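Putative adhesin (Komagataella phaffii, PDB 5FX8) is a putative yeast cell-wall adhesin, here its N-terminal part, that may take part in cell-cell interaction through salt bridges and hydrogen bonds with other proteins. Local coordinates at residues 175-186 with 276-287; 229-238 with 247-255. One frame throughout, in Å; residues are numbered along the deposited sequence.

Contact 1 of 2, residues 175-186 with 276-287; sequences DITNIDISTVQT and VQNVVNVDLTTA
Ile-179 and Leu-284 lie side by side and point the same way, with Ile-179 CG1 4.0 Å from Leu-284 CD2. The other methyl of Leu-284 turns to Ile-176 and meets its CD1 at an oblique crossing. Further along this face Ile-181 runs beside two valines. Its CG1 faces Val-282 CG2 and its CG2 faces Val-280 CG1, both at 4.1 Å. With chi1 at -64°, CG1 of Ile-181 lies beside the backbone N and falls to Val-282, while CG2, anti to that N, is left to Val-280. Ile-169 of strand 162-170, in the domain's other sheet, packs on Ile-179, Val-282 and Leu-284, so these side chains point into the domain interior.

Toward this end the reverse face carries polar side chains. Those of Asp-180 and Asp-283 cross at about a right angle, their carboxylate planes 47° apart. Asp-180 OD2 and Asp-283 OD1 stay 5.3 Å apart, as like charges would; Asp-283 OD2 is hydrogen-bonded to Ser-296 OG. A water donates to Asp-180 OD2 (2.6 Å) and to Asp-283 O, and accepts from Thr-285 OG1. Next to it, Asn-178 and Thr-285 lie side by side through their CB atoms. Thr-177 OG1 donates to Asn-178 OD1 at 2.9 Å.

Backbone bonds join the strands almost end to end; Asp-180 and Asp-283, for example, exchange two. Near Ile-176 the register slips by one residue. Thr-177 N gives a nearly straight bond to Thr-285 O (3.0 Å), and Asn-178 N adds a weak one to the same atom. This is a classic beta bulge in an antiparallel strand pair, within the second cohesin-like domain.

Contact 2 of 2, residues 229-238 with 247-255; sequences ITPASGLPVE and ISLSFAGEL
Ala-252 N donates to Pro-236 O at 2.8 Å, in the carbonyl plane. Glu-238 N reaches Ser-250 O, also at 2.8 Å, but from above its carbonyl plane. The stem of Glu-238 runs along Ala-252, and its OE1 accepts from Asn-178 ND2.

These bonds start an antiparallel beta hairpin, in which strand 237-242 is the first arm and strand 246-252 the second. Ahead of it, Thr-230 to Ser-233 form a type I turn. Thr-230 O accepts from Ser-233 OG at 2.7 Å and from Ser-233 N, both on the same face of its plane. Thr-230 OG1 accepts from Ala-232 N, an ST turn. In this crystal, Arg-379 and Arg-391 of the co-crystallised lipoxygenase chain donate to Ala-232 O and Ser-233 O.

The Phe-251 ring is edged by Pro-236, whose CB lies in the ring plane, 3.8 Å from Phe-251 CD1. Val-237 CG2 approaches Phe-251 CE1 at a slant. Ile-229 and Phe-251 come from opposite directions and meet through Ile-229 CD1 and Phe-251 CZ, 4.0 Å apart. The extended chain of Ile-229 (chi2 177°) also brings CD1 tip to tip with Leu-249 CD2, 3.8 Å away. Tyr-197 adds an edge-to-face ring contact to Phe-251.

Overall arrangement
Contacts 1 and 2 sit in one five-stranded antiparallel sheet, their centres about 13 Å apart. Strands 176-186 and 246-252 are neighbours there, and probable backbone hydrogen bonds join them: Ile-179 O to Phe-251 N at 2.6 Å and Ile-181 N to Leu-249 O at 2.7 Å. In sequence, both segments of contact 2 fall between the two strands of contact 1. Contact 1 pairs inner strand 176-186 with strand 275-286; contact 2 holds the hairpin at the sheet's edge. Both contacts touch the lipoxygenase chain of the same crystal, a protein of another fungus. Its Arg-403 forms a salt bridge with Glu-254 and a weak hydrogen bond to Thr-177 O, so one arginine touches both.

Contact 1 of 2, residues 175-186 with 276-287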
loop_
_atom_site.group_PDB
_atom_site.type_symbol
_atom_site.label_atom_id
_atom_site.label_comp_id
_atom_site.label_asym_id
_atom_site.label_seq_id
_atom_site.Cartn_x
_atom_site.Cartn_y
_atom_site.Cartn_z
ATOM N N ASP C 175 -18.661 21.936 8.790
ATOM C CA ASP C 175 -17.239 22.176 8.581
ATOM C C ASP C 175 -16.520 22.049 9.929
ATOM O O ASP C 175 -15.307 21.998 9.977
ATOM C CB ASP C 175 -17.043 23.538 7.858
ATOM C CG ASP C 175 -15.614 23.858 7.509
ATOM O OD1 ASP C 175 -14.705 23.543 8.282
ATOM O OD2 ASP C 175 -15.397 24.464 6.438
ATOM N N ILE C 176 -17.267 21.898 11.027
ATOM C CA ILE C 176 -16.643 21.960 12.348
ATOM C C ILE C 176 -15.712 20.773 12.560
ATOM O O ILE C 176 -16.101 19.611 12.385
ATOM C CB ILE C 176 -17.710 22.032 13.447
ATOM C CG1 ILE C 176 -18.474 23.347 13.366
ATOM C CG2 ILE C 176 -17.059 21.907 14.795
ATOM C CD1 ILE C 176 -19.595 23.431 14.336
ATOM N N THR C 177 -14.466 21.069 12.949
ATOM C CA THR C 177 -13.462 20.058 13.270
ATOM C C THR C 177 -12.990 20.091 14.719
ATOM O O THR C 177 -12.687 19.033 15.276
ATOM C CB THR C 177 -12.230 20.197 12.354
ATOM O OG1 THR C 177 -11.511 21.393 12.668
ATOM C CG2 THR C 177 -12.658 20.259 10.906
ATOM N N ASN C 178 -12.924 21.262 15.348
ATOM C CA ASN C 178 -12.521 21.340 16.740
ATOM C C ASN C 178 -13.416 22.310 17.496
ATOM O O ASN C 178 -13.920 23.288 16.945
ATOM C CB ASN C 178 -11.056 21.745 16.867
ATOM C CG ASN C 178 -10.145 20.745 16.224
ATOM O OD1 ASN C 178 -10.011 20.716 15.006
ATOM N ND2 ASN C 178 -9.524 19.899 17.033
ATOM N N ILE C 179 -13.617 22.009 18.771
ATOM C CA ILE C 179 -14.469 22.797 19.640
ATOM C C ILE C 179 -13.750 23.007 20.957
ATOM O O ILE C 179 -13.379 22.040 21.625
ATOM C CB ILE C 179 -15.820 22.116 19.885
ATOM C CG1 ILE C 179 -16.529 21.885 18.557
ATOM C CG2 ILE C 179 -16.637 22.965 20.821
ATOM C CD1 ILE C 179 -17.865 21.216 18.681
ATOM N N ASP C 180 -13.578 24.270 21.335
ATOM C CA ASP C 180 -13.003 24.669 22.611
ATOM C C ASP C 180 -14.033 25.419 23.447
ATOM O O ASP C 180 -14.640 26.376 22.972
ATOM C CB ASP C 180 -11.795 25.558 22.384
ATOM C CG ASP C 180 -10.787 24.923 21.494
ATOM O OD1 ASP C 180 -10.431 23.758 21.766
ATOM O OD2 ASP C 180 -10.361 25.572 20.517
ATOM N N ILE C 181 -14.194 25.019 24.703
ATOM C CA ILE C 181 -15.180 25.609 25.597
ATOM C C ILE C 181 -14.525 25.921 26.934
ATOM O O ILE C 181 -13.773 25.104 27.471
ATOM C CB ILE C 181 -16.384 24.663 25.783
ATOM C CG1 ILE C 181 -17.104 24.457 24.462
ATOM C CG2 ILE C 181 -17.355 25.220 26.760
ATOM C CD1 ILE C 181 -17.813 23.168 24.392
ATOM N N SER C 182 -14.806 27.099 27.476
ATOM C CA SER C 182 -14.471 27.398 28.862
ATOM C C SER C 182 -15.594 28.209 29.498
ATOM O O SER C 182 -16.165 29.090 28.856
ATOM C CB SER C 182 -13.167 28.161 28.961
ATOM O OG SER C 182 -13.316 29.391 28.298
ATOM N N THR C 183 -15.904 27.903 30.756
ATOM C CA THR C 183 -16.916 28.595 31.543
ATOM C C THR C 183 -16.274 29.157 32.799
ATOM O O THR C 183 -15.473 28.477 33.434
ATOM C CB THR C 183 -18.046 27.647 31.980
ATOM O OG1 THR C 183 -18.340 26.725 30.934
ATOM C CG2 THR C 183 -19.316 28.413 32.290
ATOM N N VAL C 184 -16.636 30.386 33.168
ATOM C CA VAL C 184 -16.349 30.920 34.493
ATOM C C VAL C 184 -17.640 31.446 35.112
ATOM O O VAL C 184 -18.473 32.046 34.428
ATOM C CB VAL C 184 -15.271 32.016 34.438
ATOM C CG1 VAL C 184 -14.160 31.575 33.644
ATOM C CG2 VAL C 184 -15.790 33.265 33.878
ATOM N N GLN C 185 -17.814 31.215 36.406
ATOM C CA GLN C 185 -19.025 31.673 37.060
ATOM C C GLN C 185 -18.768 31.959 38.539
ATOM O O GLN C 185 -17.936 31.310 39.172
ATOM C CB GLN C 185 -20.138 30.644 36.884
ATOM C CG GLN C 185 -20.703 30.174 38.157
ATOM C CD GLN C 185 -21.925 29.346 37.991
ATOM O OE1 GLN C 185 -22.531 28.944 38.974
ATOM N NE2 GLN C 185 -22.306 29.076 36.757
ATOM N N THR C 186 -19.468 32.962 39.069
ATOM C CA THR C 186 -19.492 33.244 40.506
ATOM C C THR C 186 -20.934 33.461 40.867
ATOM O O THR C 186 -21.645 34.124 40.128
ATOM C CB THR C 186 -18.686 34.504 40.901
ATOM O OG1 THR C 186 -19.277 35.649 40.280
ATOM C CG2 THR C 186 -17.269 34.402 40.456
ATOM N N VAL C 276 -26.633 34.680 39.311
ATOM C CA VAL C 276 -25.357 34.043 38.987
ATOM C C VAL C 276 -24.802 34.659 37.706
ATOM O O VAL C 276 -25.483 34.670 36.677
ATOM C CB VAL C 276 -25.526 32.516 38.833
ATOM C CG1 VAL C 276 -24.479 31.933 37.930
ATOM C CG2 VAL C 276 -25.418 31.862 40.149
ATOM N N GLN C 277 -23.565 35.160 37.758
ATOM C CA GLN C 277 -22.865 35.603 36.554
ATOM C C GLN C 277 -22.167 34.407 35.917
ATOM O O GLN C 277 -21.545 33.602 36.615
ATOM C CB GLN C 277 -21.852 36.702 36.868
ATOM C CG GLN C 277 -22.425 37.870 37.647
ATOM C CD GLN C 277 -23.515 38.600 36.883
ATOM O OE1 GLN C 277 -23.305 39.036 35.742
ATOM N NE2 GLN C 277 -24.695 38.728 37.499
ATOM N N ASN C 278 -22.300 34.277 34.598
ATOM C CA ASN C 278 -21.759 33.127 33.889
ATOM C C ASN C 278 -21.372 33.511 32.476
ATOM O O ASN C 278 -22.203 34.037 31.734
ATOM C CB ASN C 278 -22.765 31.987 33.824
ATOM C CG ASN C 278 -22.232 30.797 33.064
ATOM O OD1 ASN C 278 -22.133 30.817 31.846
ATOM N ND2 ASN C 278 -21.883 29.758 33.783
ATOM N N VAL C 279 -20.145 33.197 32.087
ATOM C CA VAL C 279 -19.712 33.383 30.711
ATOM C C VAL C 279 -19.251 32.045 30.159
ATOM O O VAL C 279 -18.741 31.201 30.898
ATOM C CB VAL C 279 -18.604 34.436 30.607
ATOM C CG1 VAL C 279 -17.415 33.973 31.350
ATOM C CG2 VAL C 279 -18.252 34.673 29.176
ATOM N N VAL C 280 -19.473 31.840 28.867
ATOM C CA VAL C 280 -19.009 30.666 28.156
ATOM C C VAL C 280 -18.355 31.156 26.884
ATOM O O VAL C 280 -19.034 31.686 26.002
ATOM C CB VAL C 280 -20.133 29.689 27.829
ATOM C CG1 VAL C 280 -19.609 28.628 26.926
ATOM C CG2 VAL C 280 -20.632 29.060 29.063
ATOM N N ASN C 281 -17.049 30.976 26.774
ATOM C CA ASN C 281 -16.344 31.244 25.531
ATOM C C ASN C 281 -16.295 29.966 24.709
ATOM O O ASN C 281 -15.907 28.916 25.215
ATOM C CB ASN C 281 -14.939 31.748 25.823
ATOM C CG ASN C 281 -14.930 32.851 26.836
ATOM O OD1 ASN C 281 -14.972 32.609 28.043
ATOM N ND2 ASN C 281 -14.881 34.083 26.356
ATOM N N VAL C 282 -16.705 30.050 23.455
ATOM C CA VAL C 282 -16.701 28.912 22.548
ATOM C C VAL C 282 -15.901 29.304 21.322
ATOM O O VAL C 282 -16.235 30.286 20.655
ATOM C CB VAL C 282 -18.122 28.487 22.160
ATOM C CG1 VAL C 282 -18.071 27.441 21.077
ATOM C CG2 VAL C 282 -18.839 27.960 23.366
ATOM N N ASP C 283 -14.840 28.562 21.033
ATOM C CA ASP C 283 -14.030 28.791 19.844
ATOM C C ASP C 283 -14.207 27.611 18.904
ATOM O O ASP C 283 -13.985 26.467 19.301
ATOM C CB ASP C 283 -12.565 28.970 20.213
ATOM C CG ASP C 283 -12.354 30.123 21.146
ATOM O OD1 ASP C 283 -12.627 29.974 22.361
ATOM O OD2 ASP C 283 -11.930 31.186 20.660
ATOM N N LEU C 284 -14.634 27.881 17.682
ATOM C CA LEU C 284 -14.868 26.834 16.705
ATOM C C LEU C 284 -13.765 26.876 15.668
ATOM O O LEU C 284 -13.426 27.946 15.161
ATOM C CB LEU C 284 -16.220 27.003 16.020
ATOM C CG LEU C 284 -17.470 26.948 16.872
ATOM C CD1 LEU C 284 -18.611 27.113 15.961
ATOM C CD2 LEU C 284 -17.578 25.631 17.561
ATOM N N THR C 285 -13.200 25.720 15.365
ATOM C CA THR C 285 -12.265 25.596 14.263
ATOM C C THR C 285 -12.979 24.946 13.091
ATOM O O THR C 285 -13.627 23.908 13.241
ATOM C CB THR C 285 -11.048 24.781 14.662
ATOM O OG1 THR C 285 -10.289 25.523 15.613
ATOM C CG2 THR C 285 -10.206 24.489 13.449
ATOM N N THR C 286 -12.865 25.573 11.931
ATOM C CA THR C 286 -13.605 25.135 10.759
ATOM C C THR C 286 -12.665 25.149 9.556
ATOM O O THR C 286 -11.966 26.133 9.326
ATOM C CB THR C 286 -14.838 26.018 10.560
ATOM O OG1 THR C 286 -14.504 27.373 10.847
ATOM C CG2 THR C 286 -15.921 25.589 11.511
ATOM N N ALA C 287 -12.646 24.034 8.820
ATOM C CA ALA C 287 -11.744 23.815 7.686
ATOM C C ALA C 287 -11.748 24.935 6.648
ATOM O O ALA C 287 -12.712 25.699 6.547
ATOM C CB ALA C 287 -12.098 22.492 7.003
HETATM O O HOH W 1 -11.492 25.178 18.220
#

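Contact 2 of 2, residues 229-238 with 247-255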
loop_
_atom_site.group_PDB
_atom_site.type_symbol
_atom_site.label_atom_id
_atom_site.label_comp_id
_atom_site.label_asym_id
_atom_site.label_seq_id
_atom_site.Cartn_x
_atom_site.Cartn_y
_atom_site.Cartn_z
ATOM N N ILE C 229 -18.317 12.885 31.108
ATOM C CA ILE C 229 -16.993 13.341 30.741
ATOM C C ILE C 229 -16.150 13.245 32.004
ATOM O O ILE C 229 -16.451 13.901 33.004
ATOM C CB ILE C 229 -17.020 14.774 30.198
ATOM C CG1 ILE C 229 -17.726 14.858 28.853
ATOM C CG2 ILE C 229 -15.647 15.347 30.084
ATOM C CD1 ILE C 229 -17.811 16.263 28.359
ATOM N N THR C 230 -15.129 12.399 31.984
ATOM C CA THR C 230 -14.282 12.232 33.147
ATOM C C THR C 230 -12.858 12.439 32.687
ATOM O O THR C 230 -12.648 12.660 31.498
ATOM C CB THR C 230 -14.458 10.859 33.765
ATOM O OG1 THR C 230 -13.633 9.920 33.066
ATOM C CG2 THR C 230 -15.895 10.452 33.659
ATOM N N PRO C 231 -11.867 12.442 33.579
ATOM C CA PRO C 231 -10.476 12.467 33.103
ATOM C C PRO C 231 -10.146 11.322 32.175
ATOM O O PRO C 231 -9.360 11.500 31.242
ATOM C CB PRO C 231 -9.667 12.386 34.398
ATOM C CG PRO C 231 -10.533 13.030 35.399
ATOM C CD PRO C 231 -11.950 12.728 35.022
ATOM N N ALA C 232 -10.746 10.160 32.384
ATOM C CA ALA C 232 -10.388 8.985 31.620
ATOM C C ALA C 232 -11.000 8.965 30.234
ATOM O O ALA C 232 -10.734 8.029 29.479
ATOM C CB ALA C 232 -10.799 7.717 32.367
ATOM N N SER C 233 -11.807 9.942 29.866
ATOM C CA SER C 233 -12.534 9.807 28.621
ATOM C C SER C 233 -11.646 10.161 27.432
ATOM O O SER C 233 -10.760 11.013 27.516
ATOM C CB SER C 233 -13.802 10.651 28.655
ATOM O OG SER C 233 -13.524 11.951 29.062
ATOM N N GLY C 234 -11.858 9.453 26.332
ATOM C CA GLY C 234 -11.138 9.678 25.107
ATOM C C GLY C 234 -11.940 10.476 24.104
ATOM O O GLY C 234 -12.935 11.130 24.431
ATOM N N LEU C 235 -11.493 10.427 22.867
ATOM C CA LEU C 235 -12.082 11.249 21.848
ATOM C C LEU C 235 -13.567 10.944 21.717
ATOM O O LEU C 235 -13.967 9.798 21.854
ATOM C CB LEU C 235 -11.341 11.050 20.546
ATOM C CG LEU C 235 -9.954 11.694 20.605
ATOM C CD1 LEU C 235 -9.148 11.292 19.403
ATOM C CD2 LEU C 235 -10.078 13.202 20.674
ATOM N N PRO C 236 -14.397 11.963 21.441
ATOM C CA PRO C 236 -14.111 13.316 20.979
ATOM C C PRO C 236 -13.528 14.279 21.996
ATOM O O PRO C 236 -13.089 15.334 21.582
ATOM C CB PRO C 236 -15.484 13.805 20.539
ATOM C CG PRO C 236 -16.393 13.107 21.368
ATOM C CD PRO C 236 -15.843 11.737 21.486
ATOM N N VAL C 237 -13.516 13.929 23.277
ATOM C CA VAL C 237 -12.942 14.803 24.295
ATOM C C VAL C 237 -11.438 14.903 24.082
ATOM O O VAL C 237 -10.724 13.907 24.198
ATOM C CB VAL C 237 -13.265 14.276 25.696
ATOM C CG1 VAL C 237 -12.560 15.068 26.749
ATOM C CG2 VAL C 237 -14.714 14.343 25.927
ATOM N N GLU C 238 -10.947 16.109 23.795
ATOM C CA GLU C 238 -9.511 16.346 23.724
ATOM C C GLU C 238 -8.894 16.767 25.054
ATOM O O GLU C 238 -7.718 16.483 25.295
ATOM C CB GLU C 238 -9.181 17.434 22.708
ATOM C CG GLU C 238 -9.725 17.243 21.351
ATOM C CD GLU C 238 -9.151 18.259 20.388
ATOM O OE1 GLU C 238 -9.701 19.387 20.286
ATOM O OE2 GLU C 238 -8.127 17.931 19.744
ATOM N N ILE C 247 -14.565 25.621 34.208
ATOM C CA ILE C 247 -14.456 24.375 33.461
ATOM C C ILE C 247 -13.840 24.675 32.104
ATOM O O ILE C 247 -14.275 25.601 31.416
ATOM C CB ILE C 247 -15.812 23.679 33.267
ATOM C CG1 ILE C 247 -16.559 23.492 34.577
ATOM C CG2 ILE C 247 -15.602 22.326 32.678
ATOM C CD1 ILE C 247 -17.972 22.986 34.388
ATOM N N SER C 248 -12.837 23.891 31.722
ATOM C CA SER C 248 -12.269 23.892 30.382
ATOM C C SER C 248 -12.602 22.584 29.683
ATOM O O SER C 248 -12.525 21.509 30.285
ATOM C CB SER C 248 -10.760 24.048 30.421
ATOM O OG SER C 248 -10.392 25.375 30.656
ATOM N N LEU C 249 -12.920 22.668 28.398
ATOM C CA LEU C 249 -13.325 21.469 27.691
ATOM C C LEU C 249 -13.011 21.635 26.219
ATOM O O LEU C 249 -13.130 22.736 25.691
ATOM C CB LEU C 249 -14.805 21.228 27.917
ATOM C CG LEU C 249 -15.404 19.937 27.422
ATOM C CD1 LEU C 249 -14.648 18.759 27.986
ATOM C CD2 LEU C 249 -16.820 19.909 27.873
ATOM N N SER C 250 -12.602 20.548 25.561
ATOM C CA SER C 250 -12.270 20.579 24.140
ATOM C C SER C 250 -12.745 19.321 23.425
ATOM O O SER C 250 -12.756 18.229 23.989
ATOM C CB SER C 250 -10.773 20.704 23.913
ATOM O OG SER C 250 -10.285 21.873 24.494
ATOM N N PHE C 251 -13.080 19.472 22.156
ATOM C CA PHE C 251 -13.599 18.368 21.370
ATOM C C PHE C 251 -12.942 18.341 19.998
ATOM O O PHE C 251 -12.734 19.378 19.372
ATOM C CB PHE C 251 -15.106 18.471 21.171
ATOM C CG PHE C 251 -15.931 18.166 22.384
ATOM C CD1 PHE C 251 -16.258 16.856 22.710
ATOM C CD2 PHE C 251 -16.458 19.193 23.158
ATOM C CE1 PHE C 251 -17.062 16.575 23.804
ATOM C CE2 PHE C 251 -17.254 18.918 24.248
ATOM C CZ PHE C 251 -17.559 17.611 24.569
ATOM N N ALA C 252 -12.617 17.152 19.533
ATOM C CA ALA C 252 -12.168 16.934 18.165
ATOM C C ALA C 252 -13.040 15.844 17.594
ATOM O O ALA C 252 -13.191 14.789 18.205
ATOM C CB ALA C 252 -10.705 16.513 18.091
ATOM N N GLY C 253 -13.643 16.099 16.457
ATOM C CA GLY C 253 -14.527 15.097 15.912
ATOM C C GLY C 253 -15.330 15.701 14.792
ATOM O O GLY C 253 -15.198 16.874 14.458
ATOM N N GLU C 254 -16.148 14.872 14.215
ATOM C CA GLU C 254 -16.895 15.243 13.037
ATOM C C GLU C 254 -18.317 15.509 13.493
ATOM O O GLU C 254 -19.040 14.592 13.885
ATOM C CB GLU C 254 -16.822 14.144 11.982
ATOM C CG GLU C 254 -15.395 13.750 11.546
ATOM C CD GLU C 254 -14.764 14.748 10.571
ATOM O OE1 GLU C 254 -15.057 14.688 9.359
ATOM O OE2 GLU C 254 -13.987 15.607 11.010
ATOM N N LEU C 255 -18.707 16.762 13.476
ATOM C CA LEU C 255 -20.073 17.119 13.804
ATOM C C LEU C 255 -20.828 17.254 12.488
ATOM O O LEU C 255 -20.517 18.122 11.668
ATOM C CB LEU C 255 -20.106 18.396 14.629
ATOM C CG LEU C 255 -21.345 18.567 15.499
ATOM C CD1 LEU C 255 -21.447 17.449 16.507
ATOM C CD2 LEU C 255 -21.288 19.912 16.160
#